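Local coordinates for protein S3-RNase (Pyrus pyrifolia, PDB 1IQQ) that cleaves RNA as a T2-family ribonuclease of the pear pistil and is responsible for gametophytic self-incompatibility, in which self pollen is told from non-self pollen, at residues H62-E65 with I66-N70; N77-F80 with W81-W85; A134-D137 with I138-A141. All coordinates share one frame; numbering follows the deposited sequence.

Interaction 1 of 3, residues H62-E65 with I66-N70; sequences HQLE and IIWPN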
ATOM      1  N   HIS A  62      -8.056  -7.449  15.040  1.00 10.36           N
ATOM      2  CA  HIS A  62      -8.980  -8.178  14.190  1.00 11.28           C
ATOM      3  C   HIS A  62      -9.216  -7.409  12.882  1.00  9.37           C
ATOM      4  O   HIS A  62      -9.363  -7.987  11.818  1.00 10.84           O
ATOM      5  CB  HIS A  62     -10.284  -8.264  14.976  1.00 14.00           C
ATOM      6  CG  HIS A  62     -11.402  -8.937  14.255  1.00 12.57           C
ATOM      7  ND1 HIS A  62     -12.395  -8.424  13.506  1.00 15.44           N
ATOM      8  CD2 HIS A  62     -11.577 -10.306  14.249  1.00 16.06           C
ATOM      9  CE1 HIS A  62     -13.143  -9.479  13.035  1.00 15.80           C
ATOM     10  NE2 HIS A  62     -12.634 -10.605  13.503  1.00 19.70           N
ATOM     11  N   GLN A  63      -9.267  -6.089  12.972  1.00  9.95           N
ATOM     12  CA  GLN A  63      -9.456  -5.282  11.741  1.00 11.68           C
ATOM     13  C   GLN A  63      -8.204  -5.359  10.913  1.00 13.64           C
ATOM     14  O   GLN A  63      -8.308  -5.486   9.698  1.00  9.77           O
ATOM     15  CB  GLN A  63      -9.735  -3.843  12.084  1.00 10.46           C
ATOM     16  CG  GLN A  63     -11.118  -3.616  12.804  1.00 10.62           C
ATOM     17  CD  GLN A  63     -11.156  -2.220  13.386  1.00 11.82           C
ATOM     18  OE1 GLN A  63     -11.510  -1.229  12.746  1.00 13.52           O
ATOM     19  NE2 GLN A  63     -10.745  -2.125  14.629  1.00 13.84           N
ATOM     20  N   LEU A  64      -7.038  -5.296  11.547  1.00  9.17           N
ATOM     21  CA  LEU A  64      -5.793  -5.382  10.785  1.00  8.83           C
ATOM     22  C   LEU A  64      -5.617  -6.775  10.149  1.00  9.74           C
ATOM     23  O   LEU A  64      -4.980  -6.889   9.121  1.00  9.14           O
ATOM     24  CB  LEU A  64      -4.587  -5.110  11.684  1.00  7.52           C
ATOM     25  CG  LEU A  64      -4.589  -3.681  12.242  1.00  6.22           C
ATOM     26  CD1 LEU A  64      -3.399  -3.499  13.211  1.00  9.83           C
ATOM     27  CD2 LEU A  64      -4.403  -2.619  11.134  1.00 10.42           C
ATOM     28  N   GLU A  65      -6.180  -7.852  10.751  1.00 10.78           N
ATOM     29  CA  GLU A  65      -6.098  -9.170  10.120  1.00  8.10           C
ATOM     30  C   GLU A  65      -6.739  -9.145   8.731  1.00 10.40           C
ATOM     31  O   GLU A  65      -6.344  -9.917   7.870  1.00 11.47           O
ATOM     32  CB  GLU A  65      -6.827 -10.231  11.008  1.00 10.24           C
ATOM     33  CG  GLU A  65      -6.036 -10.661  12.195  1.00 12.29           C
ATOM     34  CD  GLU A  65      -6.835 -11.561  13.139  1.00 19.27           C
ATOM     35  OE1 GLU A  65      -6.186 -12.100  14.055  1.00 22.35           O
ATOM     36  OE2 GLU A  65      -8.082 -11.698  12.980  1.00 19.81           O
ATOM     37  N   ILE A  66      -7.748  -8.292   8.587  1.00  8.96           N
ATOM     38  CA  ILE A  66      -8.484  -8.141   7.335  1.00 10.67           C
ATOM     39  C   ILE A  66      -7.910  -7.084   6.407  1.00 11.15           C
ATOM     40  O   ILE A  66      -7.833  -7.336   5.196  1.00 12.61           O
ATOM     41  CB  ILE A  66      -9.989  -7.822   7.619  1.00 10.36           C
ATOM     42  CG1 ILE A  66     -10.606  -9.011   8.355  1.00 13.84           C
ATOM     43  CG2 ILE A  66     -10.795  -7.488   6.291  1.00 11.73           C
ATOM     44  CD1 ILE A  66     -11.972  -8.645   8.992  1.00 20.57           C
ATOM     45  N   ILE A  67      -7.433  -5.972   6.967  1.00  8.52           N
ATOM     46  CA  ILE A  67      -7.033  -4.816   6.131  1.00  8.65           C
ATOM     47  C   ILE A  67      -5.542  -4.801   5.948  1.00  7.66           C
ATOM     48  O   ILE A  67      -5.053  -4.256   4.916  1.00  9.13           O
ATOM     49  CB  ILE A  67      -7.496  -3.491   6.838  1.00  9.52           C
ATOM     50  CG1 ILE A  67      -9.020  -3.384   6.722  1.00 10.77           C
ATOM     51  CG2 ILE A  67      -6.833  -2.236   6.197  1.00 13.23           C
ATOM     52  CD1 ILE A  67      -9.562  -2.337   7.672  1.00 15.76           C
ATOM     53  N   TRP A  68      -4.795  -5.386   6.849  1.00  7.33           N
ATOM     54  CA  TRP A  68      -3.327  -5.349   6.781  1.00  7.33           C
ATOM     55  C   TRP A  68      -2.696  -6.683   7.188  1.00  6.37           C
ATOM     56  O   TRP A  68      -1.828  -6.749   8.034  1.00  7.36           O
ATOM     57  CB  TRP A  68      -2.755  -4.235   7.683  1.00  9.24           C
ATOM     58  CG  TRP A  68      -1.325  -3.815   7.370  1.00  8.38           C
ATOM     59  CD1 TRP A  68      -0.391  -4.501   6.640  1.00  7.91           C
ATOM     60  CD2 TRP A  68      -0.710  -2.582   7.767  1.00  7.60           C
ATOM     61  NE1 TRP A  68       0.797  -3.731   6.546  1.00  7.65           N
ATOM     62  CE2 TRP A  68       0.603  -2.563   7.237  1.00  6.83           C
ATOM     63  CE3 TRP A  68      -1.161  -1.483   8.527  1.00 10.83           C
ATOM     64  CZ2 TRP A  68       1.468  -1.482   7.442  1.00  9.19           C
ATOM     65  CZ3 TRP A  68      -0.309  -0.387   8.741  1.00  9.01           C
ATOM     66  CH2 TRP A  68       1.001  -0.398   8.186  1.00  7.40           C
ATOM     67  N   PRO A  69      -3.136  -7.785   6.540  1.00  6.86           N
ATOM     68  CA  PRO A  69      -2.508  -9.080   6.909  1.00  8.15           C
ATOM     69  C   PRO A  69      -1.062  -9.212   6.439  1.00  9.37           C
ATOM     70  O   PRO A  69      -0.642  -8.588   5.480  1.00  9.62           O
ATOM     71  CB  PRO A  69      -3.367 -10.101   6.140  1.00  8.83           C
ATOM     72  CG  PRO A  69      -3.828  -9.268   4.886  1.00 10.31           C
ATOM     73  CD  PRO A  69      -4.207  -7.959   5.532  1.00  8.78           C
ATOM     74  N   ASN A  70      -0.277 -10.049   7.127  1.00  9.18           N
ATOM     75  CA  ASN A  70       1.039 -10.492   6.650  1.00  8.43           C
ATOM     76  C   ASN A  70       0.578 -11.650   5.746  1.00 10.77           C
ATOM     77  O   ASN A  70       0.148 -12.715   6.220  1.00 12.61           O
ATOM     78  CB  ASN A  70       1.856 -11.081   7.837  1.00 11.60           C
ATOM     79  CG  ASN A  70       3.135 -11.692   7.398  1.00 17.92           C
ATOM     80  OD1 ASN A  70       3.299 -12.039   6.235  1.00 21.06           O
ATOM     81  ND2 ASN A  70       4.039 -11.906   8.344  1.00 19.39           N
TER

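Interaction 2 of 3, residues N77-F80 with W81-W85; sequences NNLF and WDKEW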
ATOM      1  N   ASN A  77       1.653 -12.091  12.129  1.00 11.83           N
ATOM      2  CA  ASN A  77       1.036 -10.756  12.113  1.00 11.19           C
ATOM      3  C   ASN A  77       1.505  -9.839  13.253  1.00 11.92           C
ATOM      4  O   ASN A  77       1.827  -8.689  12.967  1.00  9.59           O
ATOM      5  CB  ASN A  77      -0.497 -10.798  12.206  1.00 10.08           C
ATOM      6  CG  ASN A  77      -1.222 -11.146  10.861  1.00 12.16           C
ATOM      7  OD1 ASN A  77      -0.614 -11.136   9.789  1.00 12.49           O
ATOM      8  ND2 ASN A  77      -2.527 -11.427  10.937  1.00 11.81           N
ATOM      9  N   ASN A  78       1.567 -10.302  14.508  1.00 10.02           N
ATOM     10  CA  ASN A  78       1.916  -9.313  15.567  1.00 11.80           C
ATOM     11  C   ASN A  78       3.298  -8.724  15.475  1.00 13.57           C
ATOM     12  O   ASN A  78       3.446  -7.502  15.576  1.00 11.64           O
ATOM     13  CB  ASN A  78       1.719  -9.868  16.986  1.00 13.09           C
ATOM     14  CG  ASN A  78       0.274  -9.965  17.399  1.00 13.31           C
ATOM     15  OD1 ASN A  78      -0.615  -9.196  16.965  1.00 15.80           O
ATOM     16  ND2 ASN A  78       0.028 -10.889  18.346  1.00 15.95           N
ATOM     17  N   LEU A  79       4.305  -9.554  15.208  1.00 11.07           N
ATOM     18  CA  LEU A  79       5.658  -9.043  15.092  1.00 10.34           C
ATOM     19  C   LEU A  79       5.752  -8.194  13.828  1.00 10.50           C
ATOM     20  O   LEU A  79       6.464  -7.213  13.811  1.00 12.53           O
ATOM     21  CB  LEU A  79       6.689 -10.198  15.062  1.00 16.39           C
ATOM     22  CG  LEU A  79       8.136  -9.712  15.019  1.00 23.61           C
ATOM     23  CD1 LEU A  79       8.507  -8.937  16.293  1.00 25.21           C
ATOM     24  CD2 LEU A  79       9.056 -10.910  14.828  1.00 26.78           C
ATOM     25  N   PHE A  80       5.026  -8.581  12.784  1.00 10.68           N
ATOM     26  CA  PHE A  80       4.966  -7.842  11.491  1.00  9.86           C
ATOM     27  C   PHE A  80       4.373  -6.424  11.726  1.00  9.87           C
ATOM     28  O   PHE A  80       4.946  -5.422  11.293  1.00  9.59           O
ATOM     29  CB  PHE A  80       4.088  -8.690  10.553  1.00 10.51           C
ATOM     30  CG  PHE A  80       3.580  -7.996   9.302  1.00  9.03           C
ATOM     31  CD1 PHE A  80       4.383  -7.884   8.154  1.00 12.83           C
ATOM     32  CD2 PHE A  80       2.243  -7.565   9.238  1.00 10.41           C
ATOM     33  CE1 PHE A  80       3.808  -7.344   6.963  1.00 12.82           C
ATOM     34  CE2 PHE A  80       1.696  -7.057   8.100  1.00 10.31           C
ATOM     35  CZ  PHE A  80       2.459  -6.935   6.944  1.00 11.27           C
ATOM     36  N   TRP A  81       3.250  -6.324  12.440  1.00  7.25           N
ATOM     37  CA  TRP A  81       2.736  -4.978  12.712  1.00  6.56           C
ATOM     38  C   TRP A  81       3.691  -4.180  13.627  1.00  8.50           C
ATOM     39  O   TRP A  81       3.854  -2.919  13.434  1.00  9.26           O
ATOM     40  CB  TRP A  81       1.378  -5.077  13.361  1.00  7.14           C
ATOM     41  CG  TRP A  81       0.321  -5.617  12.456  1.00  8.59           C
ATOM     42  CD1 TRP A  81       0.196  -5.379  11.103  1.00  9.40           C
ATOM     43  CD2 TRP A  81      -0.702  -6.532  12.813  1.00  7.50           C
ATOM     44  NE1 TRP A  81      -0.855  -6.116  10.596  1.00  9.99           N
ATOM     45  CE2 TRP A  81      -1.417  -6.841  11.620  1.00  9.35           C
ATOM     46  CE3 TRP A  81      -1.088  -7.139  14.029  1.00 10.13           C
ATOM     47  CZ2 TRP A  81      -2.493  -7.731  11.591  1.00 11.45           C
ATOM     48  CZ3 TRP A  81      -2.178  -8.033  14.017  1.00 11.75           C
ATOM     49  CH2 TRP A  81      -2.869  -8.322  12.782  1.00 10.38           C
ATOM     50  N   ASP A  82       4.296  -4.835  14.629  1.00  8.10           N
ATOM     51  CA  ASP A  82       5.206  -4.121  15.504  1.00  8.35           C
ATOM     52  C   ASP A  82       6.305  -3.446  14.644  1.00  8.41           C
ATOM     53  O   ASP A  82       6.684  -2.276  14.956  1.00 10.96           O
ATOM     54  CB  ASP A  82       5.882  -5.122  16.445  1.00  9.26           C
ATOM     55  CG  ASP A  82       5.019  -5.525  17.613  1.00 16.42           C
ATOM     56  OD1 ASP A  82       3.917  -5.026  17.828  1.00 13.75           O
ATOM     57  OD2 ASP A  82       5.512  -6.362  18.372  1.00 13.92           O
ATOM     58  N   LYS A  83       6.831  -4.147  13.647  1.00  9.55           N
ATOM     59  CA  LYS A  83       7.919  -3.558  12.800  1.00 10.09           C
ATOM     60  C   LYS A  83       7.413  -2.397  11.931  1.00  9.55           C
ATOM     61  O   LYS A  83       8.180  -1.487  11.639  1.00 10.83           O
ATOM     62  CB  LYS A  83       8.588  -4.605  11.905  1.00 12.43           C
ATOM     63  CG  LYS A  83       9.277  -5.777  12.699  1.00 20.83           C
ATOM     64  CD  LYS A  83       9.908  -6.746  11.666  1.00 23.40           C
ATOM     65  CE  LYS A  83      10.166  -8.128  12.260  1.00 31.41           C
ATOM     66  NZ  LYS A  83       9.097  -9.148  11.868  1.00 33.10           N
ATOM     67  N   GLU A  84       6.178  -2.506  11.442  1.00  8.32           N
ATOM     68  CA  GLU A  84       5.648  -1.386  10.635  1.00  8.76           C
ATOM     69  C   GLU A  84       5.550  -0.147  11.483  1.00  7.51           C
ATOM     70  O   GLU A  84       5.863   0.957  11.011  1.00  9.64           O
ATOM     71  CB  GLU A  84       4.243  -1.749  10.080  1.00  8.82           C
ATOM     72  CG  GLU A  84       4.310  -2.995   9.100  1.00  8.61           C
ATOM     73  CD  GLU A  84       5.118  -2.759   7.840  1.00 12.27           C
ATOM     74  OE1 GLU A  84       5.370  -1.597   7.387  1.00 10.23           O
ATOM     75  OE2 GLU A  84       5.516  -3.808   7.268  1.00 13.21           O
ATOM     76  N   TRP A  85       5.106  -0.308  12.717  1.00  8.56           N
ATOM     77  CA  TRP A  85       5.063   0.834  13.597  1.00  8.69           C
ATOM     78  C   TRP A  85       6.479   1.333  13.888  1.00  8.43           C
ATOM     79  O   TRP A  85       6.754   2.521  13.831  1.00  8.92           O
ATOM     80  CB  TRP A  85       4.332   0.479  14.892  1.00  8.46           C
ATOM     81  CG  TRP A  85       4.641   1.441  16.009  1.00  9.32           C
ATOM     82  CD1 TRP A  85       5.357   1.159  17.145  1.00  8.51           C
ATOM     83  CD2 TRP A  85       4.299   2.816  16.063  1.00  9.44           C
ATOM     84  NE1 TRP A  85       5.489   2.307  17.910  1.00  8.74           N
ATOM     85  CE2 TRP A  85       4.831   3.331  17.256  1.00  8.85           C
ATOM     86  CE3 TRP A  85       3.576   3.668  15.209  1.00  8.32           C
ATOM     87  CZ2 TRP A  85       4.681   4.667  17.625  1.00  8.80           C
ATOM     88  CZ3 TRP A  85       3.419   4.968  15.563  1.00  8.87           C
ATOM     89  CH2 TRP A  85       3.983   5.475  16.783  1.00  8.94           C
TER
HETATM   90  O   HOH W   1       6.729  -5.638   8.998  1.00 14.11           O

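Interaction 3 of 3, residues A134-D137 with I138-A141; sequences ALLD and IENA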
ATOM      1  N   ALA A 134      -4.119  -1.748 -20.388  1.00  7.26           N
ATOM      2  CA  ALA A 134      -3.261  -0.611 -20.629  1.00  7.10           C
ATOM      3  C   ALA A 134      -2.960   0.117 -19.312  1.00  8.27           C
ATOM      4  O   ALA A 134      -3.863   0.362 -18.458  1.00  6.98           O
ATOM      5  CB  ALA A 134      -3.927   0.376 -21.593  1.00 12.26           C
ATOM      6  N   LEU A 135      -1.724   0.547 -19.120  1.00  6.53           N
ATOM      7  CA  LEU A 135      -1.342   1.274 -17.900  1.00  5.76           C
ATOM      8  C   LEU A 135      -2.229   2.488 -17.684  1.00  7.63           C
ATOM      9  O   LEU A 135      -2.618   2.713 -16.529  1.00  8.25           O
ATOM     10  CB  LEU A 135       0.078   1.780 -18.048  1.00  7.59           C
ATOM     11  CG  LEU A 135       0.578   2.699 -16.967  1.00  5.46           C
ATOM     12  CD1 LEU A 135       0.593   1.962 -15.631  1.00  7.53           C
ATOM     13  CD2 LEU A 135       1.999   3.209 -17.314  1.00  8.40           C
ATOM     14  N   LEU A 136      -2.550   3.237 -18.738  1.00  6.50           N
ATOM     15  CA  LEU A 136      -3.319   4.482 -18.552  1.00  6.96           C
ATOM     16  C   LEU A 136      -4.686   4.190 -18.010  1.00  9.34           C
ATOM     17  O   LEU A 136      -5.192   5.043 -17.316  1.00  8.78           O
ATOM     18  CB  LEU A 136      -3.465   5.243 -19.879  1.00  9.08           C
ATOM     19  CG  LEU A 136      -4.016   6.656 -19.767  1.00 10.44           C
ATOM     20  CD1 LEU A 136      -3.240   7.474 -18.739  1.00 14.30           C
ATOM     21  CD2 LEU A 136      -3.815   7.281 -21.188  1.00 13.85           C
ATOM     22  N   ASP A 137      -5.283   3.037 -18.345  1.00  6.47           N
ATOM     23  CA  ASP A 137      -6.620   2.756 -17.818  1.00  6.70           C
ATOM     24  C   ASP A 137      -6.531   2.492 -16.310  1.00  8.70           C
ATOM     25  O   ASP A 137      -7.427   2.919 -15.571  1.00  7.76           O
ATOM     26  CB  ASP A 137      -7.264   1.576 -18.543  1.00  7.81           C
ATOM     27  CG  ASP A 137      -7.617   1.895 -19.992  1.00 13.07           C
ATOM     28  OD1 ASP A 137      -7.882   3.071 -20.290  1.00 14.41           O
ATOM     29  OD2 ASP A 137      -7.628   0.956 -20.814  1.00 12.31           O
ATOM     30  N   ILE A 138      -5.485   1.814 -15.830  1.00  7.51           N
ATOM     31  CA  ILE A 138      -5.347   1.601 -14.402  1.00  6.63           C
ATOM     32  C   ILE A 138      -5.107   2.966 -13.722  1.00  8.22           C
ATOM     33  O   ILE A 138      -5.716   3.256 -12.692  1.00  5.85           O
ATOM     34  CB  ILE A 138      -4.127   0.667 -14.162  1.00  6.54           C
ATOM     35  CG1 ILE A 138      -4.439  -0.696 -14.777  1.00  8.04           C
ATOM     36  CG2 ILE A 138      -3.950   0.498 -12.606  1.00  8.77           C
ATOM     37  CD1 ILE A 138      -3.259  -1.649 -14.877  1.00  9.04           C
ATOM     38  N   GLU A 139      -4.161   3.779 -14.230  1.00  5.50           N
ATOM     39  CA  GLU A 139      -3.897   5.096 -13.712  1.00  3.61           C
ATOM     40  C   GLU A 139      -5.125   6.000 -13.718  1.00  7.00           C
ATOM     41  O   GLU A 139      -5.375   6.644 -12.667  1.00  7.12           O
ATOM     42  CB  GLU A 139      -2.724   5.794 -14.450  1.00  7.02           C
ATOM     43  CG  GLU A 139      -1.361   4.998 -14.280  1.00  8.24           C
ATOM     44  CD  GLU A 139      -0.243   5.625 -15.101  1.00 11.31           C
ATOM     45  OE1 GLU A 139      -0.530   6.069 -16.227  1.00 11.62           O
ATOM     46  OE2 GLU A 139       0.909   5.662 -14.593  1.00  9.48           O
ATOM     47  N   ASN A 140      -5.875   5.997 -14.800  1.00  5.38           N
ATOM     48  CA  ASN A 140      -7.084   6.861 -14.864  1.00  5.81           C
ATOM     49  C   ASN A 140      -8.048   6.428 -13.778  1.00  6.50           C
ATOM     50  O   ASN A 140      -8.636   7.301 -13.108  1.00  7.15           O
ATOM     51  CB  ASN A 140      -7.862   6.727 -16.177  1.00  7.60           C
ATOM     52  CG  ASN A 140      -7.248   7.453 -17.330  1.00  8.33           C
ATOM     53  OD1 ASN A 140      -6.445   8.326 -17.159  1.00 10.04           O
ATOM     54  ND2 ASN A 140      -7.698   7.064 -18.564  1.00  9.48           N
ATOM     55  N   ALA A 141      -8.224   5.135 -13.557  1.00  6.91           N
ATOM     56  CA  ALA A 141      -9.151   4.648 -12.531  1.00  6.31           C
ATOM     57  C   ALA A 141      -8.726   5.127 -11.149  1.00  5.03           C
ATOM     58  O   ALA A 141      -9.596   5.600 -10.333  1.00  6.15           O
ATOM     59  CB  ALA A 141      -9.193   3.114 -12.558  1.00  5.48           C
TER
HETATM   60  O   HOH W   2      -9.503   4.678 -18.840  1.00 11.43           O

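Interaction 1 of 3, residues H62-E65 with I66-N70
Leu64, in the last turn of helix 58-67, and Trp68, just past its end, run their side chains next to each other in a common direction. Leu64 CD2 is 4.2 Å from Trp68 CB, so the leucine touches the root of the tryptophan. Trp68 holds CG anti to its own N (chi1 -162°), which swings the indole off the last turn. There it meets Trp81 of helix 77-89 edge-to-face, and also the ring of Phe80. The backbone joins the same two residues: Trp68 N bonds to Leu64 O at 2.7 Å, with the donor tilted 28° from the carbonyl plane. One residue back, Ile67 N bonds to Gln63 O at 2.9 Å and lies in the carbonyl plane. That oxygen also takes a weak bond from Ile66 N at 3.1 Å.

This is the C-terminal end of a helix. Trp68 is the first residue to leave helical backbone angles, and Pro69 follows with no N-H to give. Pro69 CB packs 3.4 Å from Glu65 O. The chain then runs to Asn70, which probably binds the 3'-phosphate end of RNA, as in relatives.

The two isoleucines share a rotamer, with CG1 beside the backbone N. Ile67 CG1 therefore runs past Gln63 O at 3.7 Å. Ile66 CG1 passes His62 O at 3.8 Å, and the exposed side chain of Ile66 also touches an N-acetylglucosamine of the attached glycan.

Interaction 2 of 3, residues N77-F80 with W81-W85
Trp81 lies back over Asn77, one helical turn earlier in helix 77-89. Its CG sits beside the backbone N (chi1 -67°), and this turns the indole toward the start of the helix. At the root, Trp81 CB is 3.7 Å from Asn77 O. Further out, Asn77 O stands above the ring face, nearest to Trp81 CD2 at 3.3 Å. The same oxygen accepts the hydrogen bond of Trp81 N, which is nearly straight.

On the five-membered ring, Trp81 CD1 meets Phe80 CD2 at 3.5 Å. The two rings meet obliquely, their planes 55° apart. Next comes NE1, which passes close to the Phe80 ring and bonds to Trp68 O. The six-membered ring carries a CH-pi contact. Asn77 CB lies 3.6 Å from its centroid, over the face that also takes Asn77 O. CH2, at the far end, meets both CB and ND2 of Asn77. At the rim, Trp81 CZ3 meets Asn78 OD1 at 3.5 Å, near the ring plane. Asn77 OD1 is turned elsewhere, to Asn70 N.

On the next turn, Glu84 bends at chi2 and its carboxylate comes near Phe80. A water links them, donating to Glu84 OE2 at 2.8 Å and to Phe80 O at 2.9 Å. Phe80 O also accepts from Glu84 N, so this oxygen is held twice. Glu84 is an active-site residue, and Phe80, Lys83 and Glu84 probably bind the RNA 3'-phosphate end, by analogy with relatives. The chemistry thus divides: carbon and ring contacts with a buried N-H bond fix Trp81, while a backbone bond and a bridging water link the catalytic Glu84 to Phe80, and the water may help orient its carboxylate.

Interaction 3 of 3, residues A134-D137 with I138-A141
The first turns of helix 135-143 make this contact. Ala134 is the N-cap residue and brings no side-chain acceptor to the helix start. Its carbonyl takes the first bond of the helix: Ile138 N makes a weak bond to Ala134 O. The next bond is firmer, with Glu139 N to Leu135 O at 3.0 Å and an almost linear N-H angle of 177°. Asn140 N to Leu136 O and Ala141 N to Asp137 O continue the alpha-helical pattern.

Among the side chains, Leu135 and Glu139 touch across one turn. Glu139 is extended beyond CG (chi2 175°), and this carries its carboxylate slantwise across the leucine branches. Glu139 CD is 3.6 Å from Leu135 CG, and Glu139 CG is 3.9 Å from Leu135 CD1. Leu136 crosses Glu139 at about a right angle, with CD1 4.0 Å from Glu139 OE1. A serine in place of Glu139 would remove the chain beyond CB and its carboxylate, and would probably leave a gap beside Leu135 CG.

Leu136 CD1 also rests 3.7 Å from Asn140 OD1. The amide nitrogen of Asn140 works with a water, which accepts from Asn140 ND2 at 3.0 Å and donates to Asp137 OD1 at 2.7 Å. This bridges two exposed side chains. Asp137 lies in the first turn, where its charge would probably suit the positive end of the helix.

Leu135 also turns inward: with Ile138 it packs on Leu153 of strand 152-158 and Ile198 of strand 198-199. Ala141 touches Ala124 and Ile126.

Interactions 1 and 2 belong together. They lie on successive helices, 58-67 and 77-89, joined by two hydrogen bonds and by packing of Leu64 CB on Trp81 CZ2. Both hold residues that probably bind RNA, and interaction 2 also an active-site glutamate. Interaction 3 stands apart, on the opposite side of the chain's centre, and its centre is about 27 Å and 32 Å from the other two. Each contact has buried and exposed residues. A tryptophan sits in the buried part of interactions 1 and 2, beside aliphatic side chains in the first and asparagines and a phenylalanine in the second. In interaction 3 aliphatic residues face the strands; at the border with the outer side an acid lies on a leucine, and a water bridge joins two exposed side chains.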